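Local coordinates for protein transcriptional regulator, LacI family (Burkholderia phymatum, PDB 2RGY) that probably regulates transcription as a LacI-family regulator, its periplasmic-binding-protein-like core likely sensing a small sugar-like effector that tunes DNA binding, at residues H112-G115 / G116-A120; S141-V144 / E145-G149; G149-D152 / E153-R156; A178-C181 / Q182-S186. All coordinates share one frame; numbering follows the deposited sequence.

Interaction 1 (H112-G115 / G116-A120); sequences HRRG and GELAA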
# COMPACT_ATOMS: atom_id res chain seq x y z
N HIS A 112 -19.05 10.73 -6.61
CA HIS A 112 -19.33 9.43 -5.99
C HIS A 112 -20.74 8.91 -6.27
O HIS A 112 -20.95 7.70 -6.32
CB HIS A 112 -19.10 9.51 -4.48
CG HIS A 112 -17.66 9.64 -4.09
ND1 HIS A 112 -16.71 8.71 -4.45
CD2 HIS A 112 -17.01 10.59 -3.37
CE1 HIS A 112 -15.53 9.08 -3.98
NE2 HIS A 112 -15.69 10.22 -3.32
N ARG A 113 -21.69 9.82 -6.45
CA ARG A 113 -23.07 9.43 -6.73
C ARG A 113 -23.03 8.63 -8.03
O ARG A 113 -23.54 7.52 -8.11
CB ARG A 113 -23.94 10.67 -6.90
CG ARG A 113 -25.43 10.43 -6.91
CD ARG A 113 -26.16 11.75 -7.12
NE ARG A 113 -27.39 11.85 -6.34
CZ ARG A 113 -28.25 12.87 -6.42
NH1 ARG A 113 -28.01 13.89 -7.25
NH2 ARG A 113 -29.36 12.87 -5.69
N ARG A 114 -22.40 9.22 -9.03
CA ARG A 114 -22.26 8.58 -10.33
C ARG A 114 -21.47 7.28 -10.20
O ARG A 114 -21.72 6.31 -10.91
CB ARG A 114 -21.55 9.54 -11.29
CG ARG A 114 -21.12 8.92 -12.60
CD ARG A 114 -22.28 8.52 -13.47
NE ARG A 114 -21.79 8.12 -14.79
CZ ARG A 114 -22.56 7.72 -15.79
NH1 ARG A 114 -23.88 7.65 -15.63
NH2 ARG A 114 -22.01 7.38 -16.96
N GLY A 115 -20.50 7.28 -9.28
CA GLY A 115 -19.70 6.09 -9.06
C GLY A 115 -20.55 4.93 -8.58
O GLY A 115 -20.45 3.82 -9.09
N GLY A 116 -21.40 5.19 -7.59
CA GLY A 116 -22.27 4.14 -7.07
C GLY A 116 -23.24 3.68 -8.15
O GLY A 116 -23.52 2.49 -8.28
N GLU A 117 -23.74 4.63 -8.93
CA GLU A 117 -24.67 4.35 -10.00
C GLU A 117 -24.08 3.34 -10.98
O GLU A 117 -24.72 2.36 -11.33
CB GLU A 117 -25.02 5.66 -10.71
CG GLU A 117 -25.93 5.54 -11.91
CD GLU A 117 -26.21 6.89 -12.52
OE1 GLU A 117 -25.78 7.14 -13.67
OE2 GLU A 117 -26.87 7.72 -11.83
N LEU A 118 -22.83 3.58 -11.39
CA LEU A 118 -22.14 2.69 -12.33
C LEU A 118 -21.93 1.28 -11.76
O LEU A 118 -21.98 0.30 -12.49
CB LEU A 118 -20.78 3.30 -12.72
CG LEU A 118 -20.79 4.56 -13.60
CD1 LEU A 118 -19.38 5.06 -13.81
CD2 LEU A 118 -21.44 4.25 -14.93
N ALA A 119 -21.68 1.20 -10.46
CA ALA A 119 -21.48 -0.09 -9.82
C ALA A 119 -22.77 -0.90 -9.92
O ALA A 119 -22.75 -2.08 -10.27
CB ALA A 119 -21.10 0.11 -8.36
N ALA A 120 -23.88 -0.26 -9.60
CA ALA A 120 -25.17 -0.93 -9.66
C ALA A 120 -25.50 -1.33 -11.10
O ALA A 120 -25.92 -2.46 -11.34
CB ALA A 120 -26.26 -0.03 -9.11
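Arg-114 and Glu-117, one turn apart near the start of helix 112-125, form an i to i+3 salt bridge on its outer side, with NH1 of Arg-114 2.8 Å from OE1 of Glu-117. The close-packed part of the contact is the backbone and the glycine pair. N of Gly-116 bonds to O of His-112 at 2.8 Å, and the next three amides continue the alpha-helical pattern. Gly-115 and Gly-116 are buried, and His-112, also buried, has its imidazole held by other parts of the chain, NE2 by Asn-97 and ND1 by Tyr-224. This part of the helix packs on helix 141-155, His-112 on Arg-146 and Ala-120 on Phe-150 and Leu-154. On the outer side the packing is looser. The Arg-114 chain is bent by its second torsion (chi2 67°), which brings its guanidinium against Leu-118. There CD2 of Leu-118 sits 3.6 Å above the guanidinium plane, over its centre. Glu-117 reaches the guanidinium near its edge with an extended chain, the two planes 82° apart. OE1 is tilted out of the guanidinium plane, and the N-H of NH1 makes a bent bond, 133° at the hydrogen. Val-272 touches both Arg-114 and Leu-118. The charged end of Arg-114 is thus gripped by one carboxylate oxygen and backed by a methyl group, which probably limits its rotation without fixing it fully.

Interaction 2 (S141-V144 / E145-G149); sequences SDNV and ERLDG
Asp-142 and Arg-146 are a charged pair four residues apart at the start of helix 141-155, the helix of the beta-alpha-beta unit between strands 131-135 and 166-168. Their side chains run side by side, and OD2 of Asp-142 makes a salt bridge with NH2 of Arg-146 at 3.1 Å, the carboxylate and guanidinium planes 72° apart. The arginine chain bends at chi3 (-44°), which folds the guanidinium back across the first turn. Its hydrogen bonds to the carbonyl of Asp-142 are weak: NE of Arg-146 to O of Asp-142 at 3.1 Å, and NH2 to the same oxygen. The backbone amide of Arg-146 also donates weakly to it, so three N-H groups share one carbonyl. One face of the guanidinium lies against CA of Asn-143, and NH1 is taken by O of Ala-196. Of the regular helical bonds, N of Leu-147 meets O of Asn-143 at 2.9 Å and N of Asp-148 meets O of Val-144 at 2.8 Å. The remaining contacts set carbon against oxygen: CG of Leu-147 lies 3.4 Å from O of Asn-143, while the leucine touches Val-133 and Ser-135 of strand 131-135. Because Arg-146 is buried, its positive charge is probably balanced mainly by Asp-142, and the carbonyls of Asp-142 and Ala-196 probably help to set how the guanidinium is turned.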
# COMPACT_ATOMS: atom_id res chain seq x y z
N SER A 141 -19.17 10.73 4.31
CA SER A 141 -19.96 11.33 3.24
C SER A 141 -19.65 10.74 1.86
O SER A 141 -20.55 10.62 1.03
CB SER A 141 -19.77 12.86 3.20
OG SER A 141 -18.47 13.22 2.77
N ASP A 142 -18.40 10.39 1.61
CA ASP A 142 -18.05 9.81 0.32
C ASP A 142 -18.75 8.46 0.19
O ASP A 142 -19.07 8.02 -0.92
CB ASP A 142 -16.54 9.63 0.21
CG ASP A 142 -15.94 8.95 1.43
OD1 ASP A 142 -16.29 9.34 2.57
OD2 ASP A 142 -15.12 8.03 1.26
N ASN A 143 -19.01 7.81 1.32
CA ASN A 143 -19.67 6.52 1.31
C ASN A 143 -21.17 6.68 1.12
O ASN A 143 -21.78 5.95 0.35
CB ASN A 143 -19.38 5.76 2.61
CG ASN A 143 -19.97 4.36 2.62
OD1 ASN A 143 -21.05 4.13 3.16
ND2 ASN A 143 -19.27 3.43 2.00
N VAL A 144 -21.75 7.64 1.83
CA VAL A 144 -23.18 7.87 1.73
C VAL A 144 -23.65 8.20 0.31
O VAL A 144 -24.70 7.72 -0.13
CB VAL A 144 -23.62 9.00 2.68
CG1 VAL A 144 -25.12 9.25 2.54
CG2 VAL A 144 -23.29 8.60 4.12
N GLU A 145 -22.88 9.02 -0.40
CA GLU A 145 -23.26 9.41 -1.76
C GLU A 145 -23.01 8.27 -2.73
O GLU A 145 -23.68 8.14 -3.74
CB GLU A 145 -22.49 10.66 -2.18
CG GLU A 145 -23.19 11.93 -1.74
CD GLU A 145 -22.23 13.07 -1.48
OE1 GLU A 145 -21.35 13.31 -2.34
OE2 GLU A 145 -22.37 13.73 -0.41
N ARG A 146 -22.03 7.45 -2.38
CA ARG A 146 -21.68 6.29 -3.17
C ARG A 146 -22.88 5.33 -3.11
O ARG A 146 -23.33 4.80 -4.13
CB ARG A 146 -20.45 5.65 -2.52
CG ARG A 146 -19.77 4.57 -3.30
CD ARG A 146 -18.44 4.26 -2.62
NE ARG A 146 -17.75 5.51 -2.26
CZ ARG A 146 -16.51 5.58 -1.78
NH1 ARG A 146 -15.79 4.49 -1.59
NH2 ARG A 146 -15.99 6.77 -1.48
N LEU A 147 -23.39 5.10 -1.90
CA LEU A 147 -24.53 4.22 -1.71
C LEU A 147 -25.80 4.85 -2.29
O LEU A 147 -26.62 4.16 -2.88
CB LEU A 147 -24.77 3.96 -0.22
CG LEU A 147 -23.71 3.19 0.58
CD1 LEU A 147 -24.20 3.04 2.02
CD2 LEU A 147 -23.45 1.82 -0.05
N ASP A 148 -25.96 6.15 -2.11
CA ASP A 148 -27.13 6.83 -2.64
C ASP A 148 -27.25 6.57 -4.14
O ASP A 148 -28.31 6.18 -4.62
CB ASP A 148 -27.04 8.33 -2.37
CG ASP A 148 -27.45 8.69 -0.95
OD1 ASP A 148 -27.58 7.77 -0.10
OD2 ASP A 148 -27.65 9.89 -0.70
N GLY A 149 -26.16 6.79 -4.87
CA GLY A 149 -26.16 6.56 -6.31
C GLY A 149 -26.43 5.10 -6.63
O GLY A 149 -27.13 4.79 -7.60

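Interaction 3 (G149-D152 / E153-R156); sequences GFFD and ELAR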
# COMPACT_ATOMS: atom_id res chain seq x y z
N GLY A 149 -26.16 6.79 -4.87
CA GLY A 149 -26.16 6.56 -6.31
C GLY A 149 -26.43 5.10 -6.63
O GLY A 149 -27.13 4.79 -7.60
N PHE A 150 -25.86 4.21 -5.83
CA PHE A 150 -26.06 2.78 -6.04
C PHE A 150 -27.56 2.46 -5.94
O PHE A 150 -28.13 1.83 -6.82
CB PHE A 150 -25.31 2.00 -4.97
CG PHE A 150 -25.44 0.51 -5.10
CD1 PHE A 150 -24.69 -0.18 -6.05
CD2 PHE A 150 -26.28 -0.20 -4.25
CE1 PHE A 150 -24.78 -1.58 -6.15
CE2 PHE A 150 -26.38 -1.59 -4.34
CZ PHE A 150 -25.62 -2.28 -5.30
N PHE A 151 -28.18 2.92 -4.86
CA PHE A 151 -29.59 2.65 -4.65
C PHE A 151 -30.56 3.41 -5.54
O PHE A 151 -31.70 2.97 -5.70
CB PHE A 151 -29.93 2.84 -3.18
CG PHE A 151 -29.36 1.76 -2.30
CD1 PHE A 151 -29.80 0.45 -2.43
CD2 PHE A 151 -28.35 2.05 -1.38
CE1 PHE A 151 -29.25 -0.58 -1.65
CE2 PHE A 151 -27.78 1.04 -0.59
CZ PHE A 151 -28.23 -0.28 -0.72
N ASP A 152 -30.12 4.53 -6.11
CA ASP A 152 -30.99 5.27 -7.02
C ASP A 152 -31.15 4.38 -8.24
O ASP A 152 -32.26 4.16 -8.72
CB ASP A 152 -30.36 6.60 -7.47
CG ASP A 152 -30.38 7.67 -6.40
OD1 ASP A 152 -31.19 7.57 -5.45
OD2 ASP A 152 -29.58 8.63 -6.51
N GLU A 153 -30.04 3.86 -8.74
CA GLU A 153 -30.04 2.99 -9.91
C GLU A 153 -30.88 1.73 -9.66
O GLU A 153 -31.60 1.27 -10.54
CB GLU A 153 -28.61 2.60 -10.27
CG GLU A 153 -28.45 1.74 -11.51
CD GLU A 153 -28.84 2.47 -12.79
OE1 GLU A 153 -28.78 3.72 -12.83
OE2 GLU A 153 -29.20 1.78 -13.78
N LEU A 154 -30.78 1.18 -8.45
CA LEU A 154 -31.55 -0.00 -8.09
C LEU A 154 -33.04 0.33 -8.12
O LEU A 154 -33.85 -0.48 -8.59
CB LEU A 154 -31.19 -0.52 -6.69
CG LEU A 154 -29.77 -1.01 -6.36
CD1 LEU A 154 -29.87 -2.09 -5.28
CD2 LEU A 154 -29.08 -1.57 -7.59
N ALA A 155 -33.40 1.50 -7.61
CA ALA A 155 -34.79 1.93 -7.56
C ALA A 155 -35.38 2.04 -8.96
O ALA A 155 -36.55 1.71 -9.16
CB ALA A 155 -34.90 3.27 -6.84
N ARG A 156 -34.57 2.49 -9.92
CA ARG A 156 -35.01 2.62 -11.31
C ARG A 156 -35.33 1.25 -11.90
O ARG A 156 -35.99 1.15 -12.94
CB ARG A 156 -33.94 3.28 -12.18
CG ARG A 156 -33.75 4.76 -11.93
CD ARG A 156 -32.59 5.32 -12.76
NE ARG A 156 -32.22 6.64 -12.27
CZ ARG A 156 -31.06 6.93 -11.69
NH1 ARG A 156 -30.13 5.99 -11.53
NH2 ARG A 156 -30.84 8.16 -11.23
O HOH W 1 -29.36 9.21 -9.40
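Phe-150 and Phe-151 reach Leu-154 through different first torsions: the Phe-150 ring is carried trans to the amide nitrogen (chi1 -179°), whereas that of Phe-151 is trans to the carbonyl carbon (chi1 -71°). Both rings then meet the leucine, CD1 of Leu-154 lying 3.6 Å from CE2 of Phe-150 and 3.8 Å from CD1 of Phe-151. CD2 of Leu-154 lies over one face of the Phe-150 ring, offset toward its rim. The two rings also meet each other, since CD2 of Phe-150 stands 3.8 Å above the plane of Phe-151, over its centre, and CE1 of Phe-151 lies at the edge of Phe-150. Away from the rings a water bridges Asp-152 and Arg-156: it donates to OD2 of Asp-152 at 3.0 Å and accepts from NH2 of Arg-156 at 2.6 Å. NH1 of Arg-156 adds a salt bridge to OE1 of Glu-153 at 2.9 Å, its hydrogen bond weak. The apolar side chains pack on Ala-120 and Ile-124 of helix 112-125 and on strand 131-135, and Phe-150 stacks on Phe-194. These residues belong to the C-terminal part of helix 141-155, the helix of the beta-alpha-beta unit between strands 131-135 and 166-168.

Interaction 4 (A178-C181 / Q182-S186); sequences AATC and QLLES
Thr-180 and Leu-184 are linked by one of four i to i+4 backbone bonds that carry helix 173-186 through this stretch, with N of Leu-184 3.0 Å from O of Thr-180 and the N-H...O angle 170°. Their side chains lie side by side and point the same way, CG2 of Thr-180 being 4.1 Å from CD1 of Leu-184. The methyl reaches the leucine because it is anti to the threonine's backbone N, which leaves OG1 beside that N, bonded to O of Gly-176. CG of Leu-184 also comes 3.4 Å from O of Thr-180, so the leucine rests on the carbonyl as well as on the methyl. This helix flanks the mixed sheet of the domain, as in the alpha/beta fold of periplasmic binding proteins: Ala-179 and Thr-180 touch Ile-134 of strand 131-135, Leu-183 touches Ala-132, and Thr-180 also meets helix 198-210. One residue on, Glu-185 sends its extended chain back over Cys-181, where CG of Glu-185 lies 3.1 Å from O of Cys-181 and OE2 3.8 Å from CB of Cys-181. N of Glu-185 bonds to that carbonyl at 2.9 Å. CB of Leu-183 also lies 3.3 Å from O of Thr-180. OG of Ser-186 donates to O of Leu-183 at 2.7 Å and is also bonded to N of Ala-188.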
# COMPACT_ATOMS: atom_id res chain seq x y z
N ALA A 178 -14.45 -9.56 7.78
CA ALA A 178 -15.48 -9.78 8.79
C ALA A 178 -16.87 -9.49 8.23
O ALA A 178 -17.84 -10.17 8.57
CB ALA A 178 -15.21 -8.89 10.00
N ALA A 179 -16.97 -8.48 7.37
CA ALA A 179 -18.25 -8.12 6.80
C ALA A 179 -18.73 -9.20 5.83
O ALA A 179 -19.92 -9.49 5.75
CB ALA A 179 -18.15 -6.77 6.10
N THR A 180 -17.79 -9.81 5.10
CA THR A 180 -18.17 -10.86 4.16
C THR A 180 -18.68 -12.05 4.96
O THR A 180 -19.69 -12.66 4.60
CB THR A 180 -16.99 -11.30 3.26
OG1 THR A 180 -16.52 -10.18 2.49
CG2 THR A 180 -17.44 -12.38 2.29
N CYS A 181 -17.99 -12.37 6.05
CA CYS A 181 -18.41 -13.49 6.89
C CYS A 181 -19.80 -13.25 7.46
O CYS A 181 -20.65 -14.14 7.46
CB CYS A 181 -17.41 -13.70 8.03
SG CYS A 181 -15.81 -14.28 7.45
N GLN A 182 -20.04 -12.04 7.96
CA GLN A 182 -21.33 -11.70 8.53
C GLN A 182 -22.42 -11.88 7.47
O GLN A 182 -23.52 -12.37 7.76
CB GLN A 182 -21.33 -10.26 9.04
CG GLN A 182 -22.60 -9.86 9.79
CD GLN A 182 -22.60 -8.40 10.23
OE1 GLN A 182 -21.65 -7.91 10.84
NE2 GLN A 182 -23.69 -7.70 9.93
N LEU A 183 -22.11 -11.51 6.23
CA LEU A 183 -23.06 -11.63 5.13
C LEU A 183 -23.41 -13.09 4.84
O LEU A 183 -24.58 -13.44 4.76
CB LEU A 183 -22.49 -10.98 3.87
CG LEU A 183 -23.30 -11.12 2.59
CD1 LEU A 183 -24.67 -10.46 2.76
CD2 LEU A 183 -22.53 -10.49 1.44
N LEU A 184 -22.39 -13.93 4.67
CA LEU A 184 -22.60 -15.35 4.39
C LEU A 184 -23.32 -16.07 5.51
O LEU A 184 -24.11 -17.00 5.27
CB LEU A 184 -21.25 -16.03 4.16
CG LEU A 184 -20.48 -15.51 2.95
CD1 LEU A 184 -19.08 -16.11 2.92
CD2 LEU A 184 -21.26 -15.86 1.70
N GLU A 185 -23.03 -15.67 6.74
CA GLU A 185 -23.64 -16.26 7.93
C GLU A 185 -25.12 -15.89 8.02
O GLU A 185 -25.93 -16.67 8.55
CB GLU A 185 -22.91 -15.77 9.19
CG GLU A 185 -21.54 -16.42 9.43
CD GLU A 185 -20.68 -15.65 10.45
OE1 GLU A 185 -21.25 -14.90 11.28
OE2 GLU A 185 -19.44 -15.81 10.44
N SER A 186 -25.47 -14.72 7.51
CA SER A 186 -26.86 -14.28 7.56
C SER A 186 -27.72 -15.15 6.66
O SER A 186 -28.93 -15.24 6.88
CB SER A 186 -26.99 -12.82 7.12
OG SER A 186 -27.02 -12.71 5.70

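From the N terminus the chain meets interaction 1 first, on helix 112-125, then interactions 2 and 3 in turn on helix 141-155, and last interaction 4 on helix 173-186. Each joins neighbouring turns of one helix, so none closes a long loop and none nests within or crosses another. Interactions 2 and 3 meet at Gly-149. Interaction 1 touches both: CE1 of His-112 lies 3.4 Å from NH2 of Arg-146, and CB of Ala-120 lies 3.4 Å from CD1 of Phe-150, so the two helices pack together. Interaction 4 stands apart, its nearest atoms about 11 Å from those of interactions 2 and 3, but interactions 2, 3 and 4 all have side chains on strand 131-135.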